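Local atomic coordinates of putative cobalamin synthesis related protein (Corynebacterium diphtheriae, PDB entry 2NPN), a protein that binds S-adenosylmethionine and probably acts as a precorrin-6A synthase (deacetylating), a tetrapyrrole methyltransferase of adenosylcobalamin biosynthesis. Residues A[46-51]-A[59-64]; A[150-155]-A[201-206]. All blocks are in the same frame, centred on the assembly; numbering follows the deposited sequence. Where two conformers were deposited one is given.

Overall arrangement
From the N terminus the chain first builds a five-stranded parallel sheet with helices packed on it. Here interaction 1 closes a short loop: seven residues separate segments 46-51 and 59-64, and helix 42-55 is brought back against strand 61-64, an outermost strand of that sheet. The chain then completes this first half and enters helix 144-152. Interaction 2 closes a longer loop of 45 residues, bringing the end of that helix against strand 200-206 of the second, mixed sheet. The two loops neither nest nor cross but follow in series, on opposite sides of the chain's centre, with about 29 Å between centres. S-adenosylmethionine is bound between the two halves, and Gly205 of interaction 2 touches it.

Interaction 1: A[46-51]-A[59-64]; sequences ALRQKI and TPIYAV
Ile61 reaches from strand 61-64 to the flank of helix 42-55, where its CD1 methyl lies against Arg48 and Gln49. Helix and strand belong to a beta-alpha-beta crossover: strand 31-35 leads through helix 42-55 to strand 61-64, which lies beside it at the border of the parallel sheet. The local axes of helix 46-51 and strand 61-64 are at 153°, not far from antiparallel, as expected where a helix returns the chain to start the next strand.

The isoleucine suits this place because its CG1-CD1 branch is long enough to reach the helix from the strand, whose backbone stays 7.7 Å away at the closest CA pair, Gln49 CA to Ile61 CA. With CG1 anti to the carbonyl carbon (chi1 -61°) and the branch extended beyond it, CD1 is carried out to the helix, 4.1 Å from Arg48 CG and likewise 4.1 Å from the backbone atom Gln49 CA. Ile61 also touches Ala34 of the neighbouring strand.

Arg48 serves with both parts of its chain. A first torsion near 180° (chi1 -174°) puts CG against Ile61 CD1, and the later torsions carry the guanidinium group on. That group is buried, and its charge is met by a salt bridge from NH1 to Asp36, just beyond strand 31-35. A long, flexible residue can thus give the isoleucine an apolar stem while placing its charge beside an acid.

The Gln49 chain, partly exposed, runs past Ile61 in the opposite direction. No hydrogen bond joins the two segments, so the contact rests on van der Waals packing. Two residues along the strand, small Ala63 meets the arginine's end obliquely, its CB 4.0 Å from Arg48 NH2.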
loop_
_atom_site.group_PDB
_atom_site.type_symbol
_atom_site.label_atom_id
_atom_site.label_comp_id
_atom_site.label_asym_id
_atom_site.label_seq_id
_atom_site.Cartn_x
_atom_site.Cartn_y
_atom_site.Cartn_z
ATOM N N ALA A 46 -3.884 -1.579 14.307
ATOM C CA ALA A 46 -4.542 -2.743 14.908
ATOM C C ALA A 46 -4.552 -3.975 13.998
ATOM O O ALA A 46 -4.232 -5.075 14.455
ATOM C CB ALA A 46 -5.976 -2.367 15.375
ATOM N N LEU A 47 -4.841 -3.775 12.710
ATOM C CA LEU A 47 -4.818 -4.867 11.724
ATOM C C LEU A 47 -3.422 -5.426 11.594
ATOM O O LEU A 47 -3.215 -6.631 11.510
ATOM C CB LEU A 47 -5.283 -4.397 10.340
ATOM C CG LEU A 47 -6.762 -4.184 10.094
ATOM C CD1 LEU A 47 -6.901 -3.724 8.662
ATOM C CD2 LEU A 47 -7.566 -5.453 10.375
ATOM N N ARG A 48 -2.444 -4.538 11.571
ATOM C CA ARG A 48 -1.075 -4.955 11.405
ATOM C C ARG A 48 -0.603 -5.762 12.614
ATOM O O ARG A 48 0.074 -6.777 12.480
ATOM C CB ARG A 48 -0.185 -3.739 11.188
ATOM C CG ARG A 48 1.218 -4.145 10.865
ATOM C CD ARG A 48 1.993 -2.987 10.358
ATOM N NE ARG A 48 2.201 -2.005 11.386
ATOM C CZ ARG A 48 2.496 -0.746 11.151
ATOM N NH1 ARG A 48 2.624 -0.294 9.889
ATOM N NH2 ARG A 48 2.678 0.052 12.184
ATOM N N GLN A 49 -0.967 -5.285 13.811
ATOM C CA GLN A 49 -0.617 -6.006 15.041
ATOM C C GLN A 49 -1.275 -7.385 15.073
ATOM O O GLN A 49 -0.665 -8.351 15.542
ATOM C CB GLN A 49 -1.014 -5.165 16.256
ATOM C CG GLN A 49 -0.575 -5.746 17.604
ATOM C CD GLN A 49 0.946 -5.847 17.722
ATOM O OE1 GLN A 49 1.532 -6.938 17.617
ATOM N NE2 GLN A 49 1.595 -4.691 17.916
ATOM N N LYS A 50 -2.504 -7.478 14.558
ATOM C CA LYS A 50 -3.242 -8.749 14.482
ATOM C C LYS A 50 -2.521 -9.747 13.571
ATOM O O LYS A 50 -2.449 -10.927 13.873
ATOM C CB LYS A 50 -4.676 -8.515 13.979
ATOM C CG LYS A 50 -5.607 -9.725 13.992
ATOM C CD LYS A 50 -7.043 -9.357 13.485
ATOM C CE LYS A 50 -7.130 -9.436 11.942
ATOM N NZ LYS A 50 -7.975 -8.396 11.221
ATOM N N ILE A 51 -1.965 -9.262 12.473
ATOM C CA ILE A 51 -1.180 -10.132 11.573
ATOM C C ILE A 51 0.064 -10.704 12.250
ATOM O O ILE A 51 0.315 -11.932 12.227
ATOM C CB ILE A 51 -0.767 -9.351 10.330
ATOM C CG1 ILE A 51 -1.987 -9.129 9.455
ATOM C CG2 ILE A 51 0.358 -10.079 9.561
ATOM C CD1 ILE A 51 -1.724 -8.204 8.288
ATOM N N THR A 59 6.981 -11.053 18.950
ATOM C CA THR A 59 7.941 -10.185 18.286
ATOM C C THR A 59 7.342 -8.792 18.203
ATOM O O THR A 59 6.360 -8.602 17.470
ATOM C CB THR A 59 8.313 -10.695 16.877
ATOM O OG1 THR A 59 8.621 -12.095 16.937
ATOM C CG2 THR A 59 9.519 -9.929 16.348
ATOM N N PRO A 60 7.895 -7.828 18.976
ATOM C CA PRO A 60 7.336 -6.467 18.915
ATOM C C PRO A 60 7.547 -5.798 17.569
ATOM O O PRO A 60 8.538 -6.062 16.900
ATOM C CB PRO A 60 8.121 -5.703 19.995
ATOM C CG PRO A 60 9.370 -6.469 20.182
ATOM C CD PRO A 60 9.025 -7.911 19.917
ATOM N N ILE A 61 6.604 -4.944 17.181
ATOM C CA ILE A 61 6.770 -4.135 15.976
ATOM C C ILE A 61 7.372 -2.807 16.389
ATOM O O ILE A 61 6.800 -2.099 17.268
ATOM C CB ILE A 61 5.426 -3.870 15.278
ATOM C CG1 ILE A 61 4.768 -5.184 14.831
ATOM C CG2 ILE A 61 5.634 -2.898 14.115
ATOM C CD1 ILE A 61 3.286 -5.007 14.337
ATOM N N TYR A 62 8.513 -2.480 15.787
ATOM C CA TYR A 62 9.169 -1.160 15.911
ATOM C C TYR A 62 8.625 -0.232 14.829
ATOM O O TYR A 62 9.045 -0.294 13.676
ATOM C CB TYR A 62 10.691 -1.329 15.792
ATOM C CG TYR A 62 11.520 -0.075 16.002
ATOM C CD1 TYR A 62 11.749 0.420 17.283
ATOM C CD2 TYR A 62 12.104 0.586 14.918
ATOM C CE1 TYR A 62 12.531 1.562 17.490
ATOM C CE2 TYR A 62 12.870 1.744 15.107
ATOM C CZ TYR A 62 13.082 2.218 16.394
ATOM O OH TYR A 62 13.861 3.348 16.589
ATOM N N ALA A 63 7.637 0.597 15.191
ATOM C CA ALA A 63 6.984 1.462 14.217
ATOM C C ALA A 63 7.653 2.833 14.232
ATOM O O ALA A 63 7.706 3.490 15.276
ATOM C CB ALA A 63 5.488 1.586 14.504
ATOM N N VAL A 64 8.208 3.228 13.091
ATOM C CA VAL A 64 8.871 4.517 12.958
ATOM C C VAL A 64 7.939 5.507 12.287
ATOM O O VAL A 64 7.487 5.260 11.152
ATOM C CB VAL A 64 10.162 4.396 12.139
ATOM C CG1 VAL A 64 10.868 5.763 12.031
ATOM C CG2 VAL A 64 11.068 3.364 12.760
#

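Interaction 2: A[150-155]-A[201-206]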
loop_
_atom_site.group_PDB
_atom_site.type_symbol
_atom_site.label_atom_id
_atom_site.label_comp_id
_atom_site.label_asym_id
_atom_site.label_seq_id
_atom_site.Cartn_x
_atom_site.Cartn_y
_atom_site.Cartn_z
ATOM N N ALA A 150 -10.745 -8.292 -7.530
ATOM C CA ALA A 150 -11.265 -9.564 -7.038
ATOM C C ALA A 150 -12.639 -9.365 -6.363
ATOM O O ALA A 150 -13.575 -10.121 -6.594
ATOM C CB ALA A 150 -10.274 -10.267 -6.078
ATOM N N GLU A 151 -12.770 -8.301 -5.545
ATOM C CA GLU A 151 -14.018 -8.069 -4.852
ATOM C C GLU A 151 -15.177 -7.718 -5.802
ATOM O O GLU A 151 -16.345 -8.112 -5.577
ATOM C CB GLU A 151 -13.850 -7.005 -3.786
ATOM C CG GLU A 151 -12.986 -7.460 -2.591
ATOM C CD GLU A 151 -13.611 -8.634 -1.844
ATOM O OE1 GLU A 151 -14.765 -8.535 -1.355
ATOM O OE2 GLU A 151 -12.952 -9.709 -1.739
ATOM N N HIS A 152 -14.863 -7.000 -6.878
ATOM C CA HIS A 152 -15.843 -6.730 -7.960
ATOM C C HIS A 152 -16.023 -7.854 -8.994
ATOM O O HIS A 152 -16.984 -7.795 -9.802
ATOM C CB HIS A 152 -15.497 -5.445 -8.690
ATOM C CG HIS A 152 -15.885 -4.192 -7.945
ATOM N ND1 HIS A 152 -17.203 -3.790 -7.819
ATOM C CD2 HIS A 152 -15.135 -3.244 -7.333
ATOM C CE1 HIS A 152 -17.238 -2.633 -7.170
ATOM N NE2 HIS A 152 -15.995 -2.274 -6.877
ATOM N N GLY A 153 -15.137 -8.862 -8.947
ATOM C CA GLY A 153 -15.197 -9.985 -9.854
ATOM C C GLY A 153 -14.995 -9.616 -11.297
ATOM O O GLY A 153 -15.696 -10.126 -12.204
ATOM N N ILE A 154 -14.026 -8.725 -11.532
ATOM C CA ILE A 154 -13.758 -8.231 -12.858
ATOM C C ILE A 154 -12.297 -8.498 -13.274
ATOM O O ILE A 154 -11.399 -8.797 -12.459
ATOM C CB ILE A 154 -14.013 -6.701 -12.989
ATOM C CG1 ILE A 154 -13.133 -5.897 -12.048
ATOM C CG2 ILE A 154 -15.503 -6.375 -12.749
ATOM C CD1 ILE A 154 -13.223 -4.370 -12.265
ATOM N N LEU A 155 -12.085 -8.414 -14.584
ATOM C CA LEU A 155 -10.742 -8.418 -15.144
ATOM C C LEU A 155 -10.195 -6.989 -15.154
ATOM O O LEU A 155 -10.952 -5.998 -15.309
ATOM C CB LEU A 155 -10.765 -9.004 -16.564
ATOM C CG LEU A 155 -11.308 -10.453 -16.613
ATOM C CD1 LEU A 155 -11.625 -10.964 -18.033
ATOM C CD2 LEU A 155 -10.358 -11.382 -15.862
ATOM N N TYR A 201 -17.124 4.010 -17.248
ATOM C CA TYR A 201 -17.657 3.147 -16.195
ATOM C C TYR A 201 -16.619 3.135 -15.060
ATOM O O TYR A 201 -15.424 3.161 -15.356
ATOM C CB TYR A 201 -17.857 1.727 -16.697
ATOM C CG TYR A 201 -18.825 0.950 -15.847
ATOM C CD1 TYR A 201 -20.197 0.994 -16.103
ATOM C CD2 TYR A 201 -18.395 0.133 -14.829
ATOM C CE1 TYR A 201 -21.081 0.291 -15.329
ATOM C CE2 TYR A 201 -19.282 -0.587 -14.058
ATOM C CZ TYR A 201 -20.633 -0.509 -14.307
ATOM O OH TYR A 201 -21.614 -1.193 -13.578
HETATM N N MSE A 202 -17.078 3.059 -13.814
HETATM C CA MSE A 202 -16.159 2.992 -12.678
HETATM C C MSE A 202 -16.513 1.837 -11.737
HETATM O O MSE A 202 -17.694 1.593 -11.424
HETATM C CB MSE A 202 -16.186 4.314 -11.879
HETATM C CG MSE A 202 -15.263 4.286 -10.667
HETATM SE SE MSE A 202 -15.061 6.037 -9.764
HETATM C CE MSE A 202 -16.915 6.405 -9.346
ATOM N N TRP A 203 -15.457 1.121 -11.308
ATOM C CA TRP A 203 -15.505 0.248 -10.165
ATOM C C TRP A 203 -14.653 0.841 -9.051
ATOM O O TRP A 203 -13.476 1.101 -9.250
ATOM C CB TRP A 203 -14.983 -1.122 -10.505
ATOM C CG TRP A 203 -15.801 -1.882 -11.523
ATOM C CD1 TRP A 203 -16.796 -2.788 -11.290
ATOM C CD2 TRP A 203 -15.630 -1.838 -12.943
ATOM N NE1 TRP A 203 -17.266 -3.305 -12.485
ATOM C CE2 TRP A 203 -16.553 -2.751 -13.506
ATOM C CE3 TRP A 203 -14.776 -1.118 -13.798
ATOM C CZ2 TRP A 203 -16.618 -2.977 -14.895
ATOM C CZ3 TRP A 203 -14.853 -1.360 -15.170
ATOM C CH2 TRP A 203 -15.771 -2.269 -15.696
ATOM N N TRP A 204 -15.275 1.082 -7.897
ATOM C CA TRP A 204 -14.669 1.832 -6.800
ATOM C C TRP A 204 -14.709 1.007 -5.532
ATOM O O TRP A 204 -15.625 0.200 -5.291
ATOM C CB TRP A 204 -15.401 3.167 -6.647
ATOM C CG TRP A 204 -14.952 4.076 -5.608
ATOM C CD1 TRP A 204 -14.045 5.098 -5.742
ATOM C CD2 TRP A 204 -15.412 4.135 -4.238
ATOM N NE1 TRP A 204 -13.907 5.768 -4.551
ATOM C CE2 TRP A 204 -14.723 5.200 -3.610
ATOM C CE3 TRP A 204 -16.325 3.384 -3.477
ATOM C CZ2 TRP A 204 -14.971 5.569 -2.279
ATOM C CZ3 TRP A 204 -16.523 3.728 -2.153
ATOM C CH2 TRP A 204 -15.854 4.813 -1.569
ATOM N N GLY A 205 -13.697 1.197 -4.679
ATOM C CA GLY A 205 -13.742 0.608 -3.379
ATOM C C GLY A 205 -12.901 1.342 -2.370
ATOM O O GLY A 205 -11.835 1.860 -2.695
ATOM N N ALA A 206 -13.382 1.323 -1.129
ATOM C CA ALA A 206 -12.680 1.908 -0.001
ATOM C C ALA A 206 -12.563 0.897 1.109
ATOM O O ALA A 206 -13.406 0.029 1.261
ATOM C CB ALA A 206 -13.373 3.169 0.482
#
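The indole of Trp203 turns an edge to His152 and a face to Ile154, two residues where helix 144-152 gives way to the following loop; a broad, flat ring system can offer both. Against the histidine it makes an edge-to-face pair: the imidazole and the five-membered ring of the indole have planes 69° apart, and Trp203 CD1 points at the imidazole face, 3.6 Å from His152 ND1. Trp203 CB adds a CH-pi contact over the His152 ring, 4.0 Å from its centroid. With CG anti to the carbonyl carbon (chi1 -78°), His152 holds its ring on the strand side.

While its face receives the tryptophan, the imidazole uses its edge for a hydrogen bond. His152 NE2 donates to Trp204 O over 3.0 Å; the bond is nearly straight and the oxygen lies almost in the ring plane, although the nitrogen approaches from above the carbonyl plane. Face packing and edge bond together fix the rotation of the ring, and histidine supplies both an aromatic face and a donor. The helix ends here in a Schellman motif, in which Gly153 adopts the positive phi of 63° that a residue without a side chain takes up easily. This turn brings Ile154 round to strand 200-206 of the mixed sheet, in the second half of this tetrapyrrole methylase fold.

Isoleucine's two methyl-bearing branches both lie on the same indole: Ile154 CD1 sits over the five-membered ring of Trp203, 3.7 Å from its centroid, in a second CH-pi contact, while CG2 lies 3.6 Å from Trp203 NE1. The opposite indole face is met by Tyr201 from the same strand. Trp204 turns its side chain to the other side of the sheet, where NE1 bonds to Asp243, an S-adenosylmethionine-binding residue.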